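Local coordinates for protein beta-hexosaminidase Amuc_2018 (Akkermansia muciniphila, PDB 6JEB) that hydrolyses terminal non-reducing N-acetylhexosamine residues from beta-N-acetylhexosaminides such as unbranched N-glycans and chitobiose, at residues Leu128-Gly133 / Pro191-Ala196; Glu187-Gly192 / Gly255-Pro260; Pro142-Val147 / Gln195-Ala200. All blocks are in the same frame, centred on the assembly; numbering follows the deposited sequence.

All three contacts lie within the TIM-barrel catalytic domain of this family 20 glycoside hydrolase, on one side of the centre of the chain. The segments follow one another as 128-133, 142-147, 187-192, 191-196, 195-200 and 255-260, so one run from strand 183-187 to the end of helix 195-200 serves every contact. Contacts 1 and 2, about 8 Å apart between centres, share P191 and G192 and meet through H193 and E258, which joins the three residues of the charge relay system. Contact 3 lies about 10 Å from contact 1 and 16 Å from contact 2; through helix 195-200 it ties the charge relay loop to the outlying helix 143-148.

Contact 1: Leu128-Gly133 / Pro191-Ala196; sequences LTDNQG and PGHNQA
The backbones of D130-N131 and H193-Q195 run close together, with CA atoms 4.9 Å apart for D130 and H193 and 4.2 Å for N131 and Q195. Both D130 and H193 belong to the charge relay system, and a hydrogen bond of 2.7 Å from H193 ND1 to D130 OD1 joins them. OD1 lies near the imidazole plane and is met by the N-H on its syn side, although carboxylate and ring planes are turned 69° apart. The anti side of the same oxygen takes the backbone N of N131 at 2.7 Å. R101, a substrate-binding residue, adds a salt bridge to OD1, and H127 bonds OD2; the carboxylate is held through both oxygens, consistent with its orienting the ring. H193 NE2 is bonded to E258, the third member of the relay.

N131 grips the start of helix 195-200. Its CG sits anti to the carbonyl carbon (chi1 -67°), which places OD1 to accept from Q195 N at 3.0 Å, in the carbonyl plane on a lone pair. The N131 amide plane is 20° from that of the imidazole, but the side chains cross obliquely, ND2 lying 3.5 Å from H193 ND1 without a stack. A196 CB packs 3.3 Å from D130 O. One water bridges T129 OG1 and H193 O; the T129 hydroxyl also meets the backbone N of D189. A second water links D130 O to N194 OD1.

The contact joins the loop leaving barrel strand 123-127 to the loop after the adjacent strand 183-187, where helix 195-200 begins, with P191 resting against helix 282-299.

Contact 2: Glu187-Gly192 / Gly255-Pro260; sequences EIDMPG and GGDEAP. With ACM (acetamide), chain C.
The nearly coplanar carboxylates of D189 and D257 (22° apart) belong to side chains that cross at about a right angle and bring D189 OD2 2.6 Å from D257 OD1. Above the D189 carboxylate plane, G256 N reaches OD1 in a hydrogen bond of 3.1 Å. With CG of D257 between its backbone N and carbonyl carbon (chi1 57°), OD1 faces D189 while OD2 is directed into the ligand pocket. There the acetamide N lies 2.5 Å from D257 OD2, unusually short for the hydrogen bond it makes, so the exact length is doubtful; Y352 also bonds the ligand. E258 OE1, held by H193, is 3.3 Å from the acetamide N. This placement is consistent with substrate-assisted catalysis, in which this aspartate of family 20 enzymes orients the substrate's acetamido group; D189, behind it, lies in the second shell.

E187 extends alongside, its OE2 held by W307, while H125 and H127 bond OE1. G255 has a positive phi, and its CA sits against E187 OE2, at 3.3 Å, and D189 OD1, where there is no room for a CB. A water bridges the two loops, donating to D189 OD1 and D257 O and accepting from G192 N. Farther along, P191 CG touches A259 CB at 4.2 Å.

These loops follow strands 183-187 and 251-253 of the barrel. On the far side M190 packs against helices 230-246 and 282-299, and helix 262-266 follows the E258 loop.

Contact 3: Pro142-Val147 / Gln195-Ala200; sequences PKLKSV and QALHAA
Two short helices from loops of the barrel, 143-148 and 195-200, pack here through small and branched apolar side chains, with A200 at the middle. The helices run almost perpendicular, their segment axes inclined at 99° and 9.1 Å apart at the closest point. A200 CB lies against K143, 3.5 Å from its O and 4.0 Å from its CB. V147 closes over the neighbouring backbone: its CG1, anti to the backbone N (chi1 179°), lies 3.6 Å from A199 O and also touches A199 CB, while its CB faces A200 CB. The small side chains of A199 and A200 are what V147 and K143 meet.

In the TIM barrel of the catalytic domain, helix 143-148 comes after strand 123-127, whereas helix 195-200 comes after strand 183-187, so the packing joins excursions from two adjacent strands. On the inner side L144 and L197 lie side by side, pointing the same way, with L144 CD2 3.9 Å from L197 CD1. Both leucines also rest on F235 of helix 230-246, and L144 reaches W134 and V138.

Toward the outer side the extended K143 chain runs past the C-terminal end of helix 195-200, its CD 3.5 Å from A200 O. Its ammonium group reaches that carbonyl through water: one molecule accepts from K143 NZ at 2.9 Å and donates to A200 O, and a second makes the same bridge with a weak bond to NZ. K143 N is hydrogen-bonded to the hydroxyl oxygen of Y201, directly after A200.

Contact 1: Leu128-Gly133 / Pro191-Ala196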
loop_
_atom_site.group_PDB
_atom_site.type_symbol
_atom_site.label_atom_id
_atom_site.label_comp_id
_atom_site.label_asym_id
_atom_site.label_seq_id
_atom_site.Cartn_x
_atom_site.Cartn_y
_atom_site.Cartn_z
ATOM N N LEU A 128 -7.113 2.236 -7.557
ATOM C CA LEU A 128 -7.365 2.567 -8.957
ATOM C C LEU A 128 -8.636 3.376 -9.173
ATOM O O LEU A 128 -8.798 3.968 -10.251
ATOM C CB LEU A 128 -7.461 1.280 -9.782
ATOM C CG LEU A 128 -6.146 0.515 -9.976
ATOM C CD1 LEU A 128 -6.418 -0.927 -10.404
ATOM C CD2 LEU A 128 -5.255 1.206 -11.006
ATOM N N THR A 129 -9.559 3.372 -8.206
ATOM C CA THR A 129 -10.887 3.941 -8.398
ATOM C C THR A 129 -11.299 4.735 -7.168
ATOM O O THR A 129 -11.042 4.321 -6.034
ATOM C CB THR A 129 -11.943 2.848 -8.682
ATOM O OG1 THR A 129 -12.216 2.112 -7.486
ATOM C CG2 THR A 129 -11.466 1.873 -9.756
ATOM N N ASP A 130 -11.948 5.873 -7.392
ATOM C CA ASP A 130 -12.500 6.643 -6.283
ATOM C C ASP A 130 -13.498 7.660 -6.832
ATOM O O ASP A 130 -14.005 7.511 -7.951
ATOM C CB ASP A 130 -11.382 7.277 -5.436
ATOM C CG ASP A 130 -11.786 7.419 -3.978
ATOM O OD1 ASP A 130 -12.612 8.311 -3.678
ATOM O OD2 ASP A 130 -11.313 6.613 -3.138
ATOM N N ASN A 131 -13.772 8.703 -6.041
ATOM C CA ASN A 131 -14.745 9.711 -6.445
ATOM C C ASN A 131 -14.193 10.617 -7.534
ATOM O O ASN A 131 -14.969 11.147 -8.341
ATOM C CB ASN A 131 -15.114 10.570 -5.241
ATOM C CG ASN A 131 -15.865 9.795 -4.185
ATOM O OD1 ASN A 131 -16.766 9.007 -4.496
ATOM N ND2 ASN A 131 -15.511 10.021 -2.924
ATOM N N GLN A 132 -12.867 10.807 -7.555
ATOM C CA GLN A 132 -12.192 11.808 -8.372
ATOM C C GLN A 132 -11.634 11.240 -9.669
ATOM O O GLN A 132 -11.067 11.995 -10.470
ATOM C CB GLN A 132 -11.052 12.464 -7.568
ATOM C CG GLN A 132 -11.504 13.263 -6.348
ATOM C CD GLN A 132 -11.834 12.401 -5.131
ATOM O OE1 GLN A 132 -11.591 11.196 -5.119
ATOM N NE2 GLN A 132 -12.409 13.026 -4.102
ATOM N N GLY A 133 -11.775 9.940 -9.897
ATOM C CA GLY A 133 -11.231 9.332 -11.091
ATOM C C GLY A 133 -11.271 7.821 -11.050
ATOM O O GLY A 133 -11.386 7.213 -9.978
ATOM N N PRO A 191 -18.831 -0.599 -1.943
ATOM C CA PRO A 191 -19.818 -0.045 -2.873
ATOM C C PRO A 191 -19.779 1.480 -2.983
ATOM O O PRO A 191 -20.447 2.028 -3.866
ATOM C CB PRO A 191 -21.148 -0.507 -2.268
ATOM C CG PRO A 191 -20.887 -0.511 -0.777
ATOM C CD PRO A 191 -19.433 -0.943 -0.638
ATOM N N GLY A 192 -19.025 2.148 -2.113
ATOM C CA GLY A 192 -18.912 3.589 -2.119
ATOM C C GLY A 192 -17.653 4.073 -2.804
ATOM O O GLY A 192 -17.029 3.360 -3.600
ATOM N N HIS A 193 -17.267 5.309 -2.484
ATOM C CA HIS A 193 -16.155 5.974 -3.162
ATOM C C HIS A 193 -16.286 5.830 -4.676
ATOM O O HIS A 193 -15.320 5.552 -5.394
ATOM C CB HIS A 193 -14.801 5.479 -2.639
ATOM C CG HIS A 193 -14.374 6.157 -1.374
ATOM N ND1 HIS A 193 -13.731 7.377 -1.373
ATOM C CD2 HIS A 193 -14.525 5.808 -0.072
ATOM C CE1 HIS A 193 -13.484 7.742 -0.126
ATOM N NE2 HIS A 193 -13.958 6.808 0.685
ATOM N N ASN A 194 -17.507 6.065 -5.162
ATOM C CA ASN A 194 -17.891 5.681 -6.514
ATOM C C ASN A 194 -18.462 6.843 -7.320
ATOM O O ASN A 194 -19.210 6.610 -8.277
ATOM C CB ASN A 194 -18.882 4.510 -6.483
ATOM C CG ASN A 194 -18.233 3.188 -6.847
ATOM O OD1 ASN A 194 -17.297 3.142 -7.648
ATOM N ND2 ASN A 194 -18.744 2.100 -6.284
ATOM N N GLN A 195 -18.122 8.090 -6.981
ATOM C CA GLN A 195 -18.692 9.197 -7.749
ATOM C C GLN A 195 -18.249 9.157 -9.209
ATOM O O GLN A 195 -19.029 9.507 -10.102
ATOM C CB GLN A 195 -18.386 10.553 -7.119
ATOM C CG GLN A 195 -19.131 11.690 -7.827
ATOM C CD GLN A 195 -19.135 12.972 -7.034
ATOM O OE1 GLN A 195 -19.116 12.947 -5.799
ATOM N NE2 GLN A 195 -19.153 14.109 -7.735
ATOM N N ALA A 196 -17.010 8.731 -9.479
ATOM C CA ALA A 196 -16.554 8.677 -10.865
ATOM C C ALA A 196 -17.335 7.628 -11.650
ATOM O O ALA A 196 -17.767 7.880 -12.787
ATOM C CB ALA A 196 -15.044 8.428 -10.930
HETATM O O HOH W 1 -14.396 3.201 -6.457
HETATM O O HOH W 2 -15.612 5.402 -9.002
#

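Contact 2: Glu187-Gly192 / Gly255-Pro260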
loop_
_atom_site.group_PDB
_atom_site.type_symbol
_atom_site.label_atom_id
_atom_site.label_comp_id
_atom_site.label_asym_id
_atom_site.label_seq_id
_atom_site.Cartn_x
_atom_site.Cartn_y
_atom_site.Cartn_z
ATOM N N GLU A 187 -7.054 -2.379 -6.293
ATOM C CA GLU A 187 -8.245 -2.088 -5.497
ATOM C C GLU A 187 -9.328 -1.500 -6.387
ATOM O O GLU A 187 -9.101 -0.488 -7.068
ATOM C CB GLU A 187 -7.972 -1.134 -4.329
ATOM C CG GLU A 187 -9.227 -0.849 -3.498
ATOM C CD GLU A 187 -9.011 0.191 -2.419
ATOM O OE1 GLU A 187 -7.842 0.563 -2.152
ATOM O OE2 GLU A 187 -10.018 0.641 -1.834
ATOM N N ILE A 188 -10.491 -2.140 -6.381
ATOM C CA ILE A 188 -11.715 -1.606 -6.970
ATOM C C ILE A 188 -12.616 -1.284 -5.788
ATOM O O ILE A 188 -13.241 -2.181 -5.207
ATOM C CB ILE A 188 -12.381 -2.606 -7.923
ATOM C CG1 ILE A 188 -11.364 -3.199 -8.909
ATOM C CG2 ILE A 188 -13.561 -1.950 -8.652
ATOM C CD1 ILE A 188 -10.692 -2.183 -9.823
ATOM N N ASP A 189 -12.669 -0.013 -5.396
ATOM C CA ASP A 189 -13.362 0.350 -4.166
ATOM C C ASP A 189 -14.880 0.282 -4.383
ATOM O O ASP A 189 -15.416 0.854 -5.341
ATOM C CB ASP A 189 -12.905 1.743 -3.717
ATOM C CG ASP A 189 -13.217 2.038 -2.256
ATOM O OD1 ASP A 189 -14.121 1.392 -1.684
ATOM O OD2 ASP A 189 -12.553 2.947 -1.688
ATOM N N MET A 190 -15.571 -0.454 -3.516
ATOM C CA MET A 190 -17.015 -0.613 -3.607
ATOM C C MET A 190 -17.546 -0.898 -2.211
ATOM O O MET A 190 -16.806 -1.395 -1.356
ATOM C CB MET A 190 -17.364 -1.776 -4.542
ATOM C CG MET A 190 -16.731 -3.088 -4.126
ATOM S SD MET A 190 -17.015 -4.400 -5.325
ATOM C CE MET A 190 -15.790 -4.013 -6.545
ATOM N N PRO A 191 -18.831 -0.599 -1.943
ATOM C CA PRO A 191 -19.818 -0.045 -2.873
ATOM C C PRO A 191 -19.779 1.480 -2.983
ATOM O O PRO A 191 -20.447 2.028 -3.866
ATOM C CB PRO A 191 -21.148 -0.507 -2.268
ATOM C CG PRO A 191 -20.887 -0.511 -0.777
ATOM C CD PRO A 191 -19.433 -0.943 -0.638
ATOM N N GLY A 192 -19.025 2.148 -2.113
ATOM C CA GLY A 192 -18.912 3.589 -2.119
ATOM C C GLY A 192 -17.653 4.073 -2.804
ATOM O O GLY A 192 -17.029 3.360 -3.600
ATOM N N GLY A 255 -12.024 -2.530 -1.161
ATOM C CA GLY A 255 -12.277 -1.272 -0.488
ATOM C C GLY A 255 -13.293 -1.409 0.628
ATOM O O GLY A 255 -13.010 -2.021 1.662
ATOM N N GLY A 256 -14.482 -0.843 0.442
ATOM C CA GLY A 256 -15.510 -0.921 1.458
ATOM C C GLY A 256 -15.466 0.183 2.488
ATOM O O GLY A 256 -16.254 0.151 3.439
ATOM N N ASP A 257 -14.577 1.161 2.328
ATOM C CA ASP A 257 -14.437 2.222 3.309
ATOM C C ASP A 257 -15.476 3.318 3.100
ATOM O O ASP A 257 -15.921 3.585 1.978
ATOM C CB ASP A 257 -13.038 2.833 3.234
ATOM C CG ASP A 257 -12.697 3.369 1.847
ATOM O OD1 ASP A 257 -13.013 2.701 0.843
ATOM O OD2 ASP A 257 -12.107 4.464 1.763
ATOM N N GLU A 258 -15.865 3.950 4.208
ATOM C CA GLU A 258 -16.657 5.183 4.187
ATOM C C GLU A 258 -17.869 5.056 3.270
ATOM O O GLU A 258 -18.098 5.878 2.376
ATOM C CB GLU A 258 -15.793 6.396 3.831
ATOM C CG GLU A 258 -14.600 6.561 4.767
ATOM C CD GLU A 258 -13.654 7.671 4.345
ATOM O OE1 GLU A 258 -13.395 7.819 3.133
ATOM O OE2 GLU A 258 -13.151 8.391 5.233
ATOM N N ALA A 259 -18.647 3.996 3.501
ATOM C CA ALA A 259 -19.809 3.652 2.685
ATOM C C ALA A 259 -21.061 3.762 3.548
ATOM O O ALA A 259 -21.636 2.741 3.959
ATOM C CB ALA A 259 -19.668 2.254 2.084
ATOM N N PRO A 260 -21.525 4.983 3.828
ATOM C CA PRO A 260 -22.767 5.131 4.593
ATOM C C PRO A 260 -23.926 4.564 3.791
ATOM O O PRO A 260 -23.944 4.624 2.561
ATOM C CB PRO A 260 -22.897 6.648 4.754
ATOM C CG PRO A 260 -22.225 7.201 3.546
ATOM C CD PRO A 260 -21.061 6.271 3.279
HETATM C C1 ACM C . -9.672 5.208 3.993
HETATM O O ACM C . -8.901 5.899 4.579
HETATM N N ACM C . -10.801 5.826 3.374
HETATM C C2 ACM C . -9.529 3.701 3.874
HETATM O O HOH W 3 -16.675 1.983 -0.352
#

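Contact 3: Pro142-Val147 / Gln195-Ala200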
loop_
_atom_site.group_PDB
_atom_site.type_symbol
_atom_site.label_atom_id
_atom_site.label_comp_id
_atom_site.label_asym_id
_atom_site.label_seq_id
_atom_site.Cartn_x
_atom_site.Cartn_y
_atom_site.Cartn_z
ATOM N N PRO A 142 -16.749 1.559 -22.219
ATOM C CA PRO A 142 -15.907 2.658 -22.713
ATOM C C PRO A 142 -16.122 3.973 -21.998
ATOM O O PRO A 142 -15.251 4.847 -22.098
ATOM C CB PRO A 142 -16.280 2.756 -24.198
ATOM C CG PRO A 142 -17.658 2.153 -24.280
ATOM C CD PRO A 142 -17.656 1.048 -23.264
ATOM N N LYS A 143 -17.230 4.151 -21.272
ATOM C CA LYS A 143 -17.403 5.401 -20.547
ATOM C C LYS A 143 -16.502 5.502 -19.326
ATOM O O LYS A 143 -16.366 6.598 -18.774
ATOM C CB LYS A 143 -18.863 5.650 -20.165
ATOM C CG LYS A 143 -19.817 5.787 -21.344
ATOM C CD LYS A 143 -21.183 6.249 -20.827
ATOM C CE LYS A 143 -22.255 6.204 -21.862
ATOM N NZ LYS A 143 -23.483 6.830 -21.302
ATOM N N LEU A 144 -15.879 4.403 -18.886
ATOM C CA LEU A 144 -14.854 4.553 -17.861
ATOM C C LEU A 144 -13.740 5.458 -18.367
ATOM O O LEU A 144 -13.227 6.301 -17.621
ATOM C CB LEU A 144 -14.297 3.191 -17.442
ATOM C CG LEU A 144 -15.325 2.219 -16.850
ATOM C CD1 LEU A 144 -14.655 0.886 -16.557
ATOM C CD2 LEU A 144 -15.935 2.796 -15.576
ATOM N N LYS A 145 -13.360 5.302 -19.642
ATOM C CA LYS A 145 -12.360 6.180 -20.240
ATOM C C LYS A 145 -12.946 7.548 -20.570
ATOM O O LYS A 145 -12.394 8.580 -20.177
ATOM C CB LYS A 145 -11.766 5.537 -21.498
ATOM C CG LYS A 145 -10.852 6.459 -22.306
ATOM C CD LYS A 145 -9.591 6.858 -21.551
ATOM C CE LYS A 145 -8.736 7.822 -22.381
ATOM N NZ LYS A 145 -7.428 8.169 -21.704
ATOM N N SER A 146 -14.077 7.584 -21.277
ATOM C CA SER A 146 -14.538 8.867 -21.809
ATOM C C SER A 146 -15.070 9.792 -20.723
ATOM O O SER A 146 -15.021 11.022 -20.884
ATOM C CB SER A 146 -15.591 8.657 -22.893
ATOM O OG SER A 146 -16.756 8.078 -22.339
ATOM N N VAL A 147 -15.585 9.230 -19.624
ATOM C CA VAL A 147 -16.165 10.020 -18.538
ATOM C C VAL A 147 -15.390 9.858 -17.231
ATOM O O VAL A 147 -14.874 10.833 -16.680
ATOM C CB VAL A 147 -17.651 9.677 -18.330
ATOM C CG1 VAL A 147 -18.219 10.493 -17.179
ATOM C CG2 VAL A 147 -18.449 9.926 -19.614
ATOM N N GLN A 195 -18.122 8.090 -6.981
ATOM C CA GLN A 195 -18.692 9.197 -7.749
ATOM C C GLN A 195 -18.249 9.157 -9.209
ATOM O O GLN A 195 -19.029 9.507 -10.102
ATOM C CB GLN A 195 -18.386 10.553 -7.119
ATOM C CG GLN A 195 -19.131 11.690 -7.827
ATOM C CD GLN A 195 -19.135 12.972 -7.034
ATOM O OE1 GLN A 195 -19.116 12.947 -5.799
ATOM N NE2 GLN A 195 -19.153 14.109 -7.735
ATOM N N ALA A 196 -17.010 8.731 -9.479
ATOM C CA ALA A 196 -16.554 8.677 -10.865
ATOM C C ALA A 196 -17.335 7.628 -11.650
ATOM O O ALA A 196 -17.767 7.880 -12.787
ATOM C CB ALA A 196 -15.044 8.428 -10.930
ATOM N N LEU A 197 -17.559 6.459 -11.043
ATOM C CA LEU A 197 -18.378 5.436 -11.682
ATOM C C LEU A 197 -19.804 5.933 -11.912
ATOM O O LEU A 197 -20.408 5.643 -12.954
ATOM C CB LEU A 197 -18.365 4.155 -10.840
ATOM C CG LEU A 197 -19.124 2.949 -11.408
ATOM C CD1 LEU A 197 -18.568 2.526 -12.764
ATOM C CD2 LEU A 197 -19.110 1.781 -10.413
ATOM N N HIS A 198 -20.356 6.696 -10.959
ATOM C CA HIS A 198 -21.703 7.240 -11.127
ATOM C C HIS A 198 -21.756 8.236 -12.279
ATOM O O HIS A 198 -22.730 8.261 -13.039
ATOM C CB HIS A 198 -22.187 7.873 -9.814
ATOM C CG HIS A 198 -23.656 8.177 -9.783
ATOM N ND1 HIS A 198 -24.452 7.872 -8.699
ATOM C CD2 HIS A 198 -24.471 8.766 -10.694
ATOM C CE1 HIS A 198 -25.696 8.250 -8.947
ATOM N NE2 HIS A 198 -25.735 8.792 -10.152
ATOM N N ALA A 199 -20.726 9.073 -12.417
ATOM C CA ALA A 199 -20.690 10.011 -13.535
ATOM C C ALA A 199 -20.771 9.282 -14.872
ATOM O O ALA A 199 -21.454 9.742 -15.800
ATOM C CB ALA A 199 -19.421 10.863 -13.459
ATOM N N ALA A 200 -20.110 8.122 -14.975
ATOM C CA ALA A 200 -20.103 7.360 -16.222
ATOM C C ALA A 200 -21.354 6.503 -16.380
ATOM O O ALA A 200 -21.947 6.459 -17.466
ATOM C CB ALA A 200 -18.859 6.475 -16.281
HETATM O O HOH W 4 -24.244 5.530 -18.852
HETATM O O HOH W 5 -22.668 8.987 -18.809
#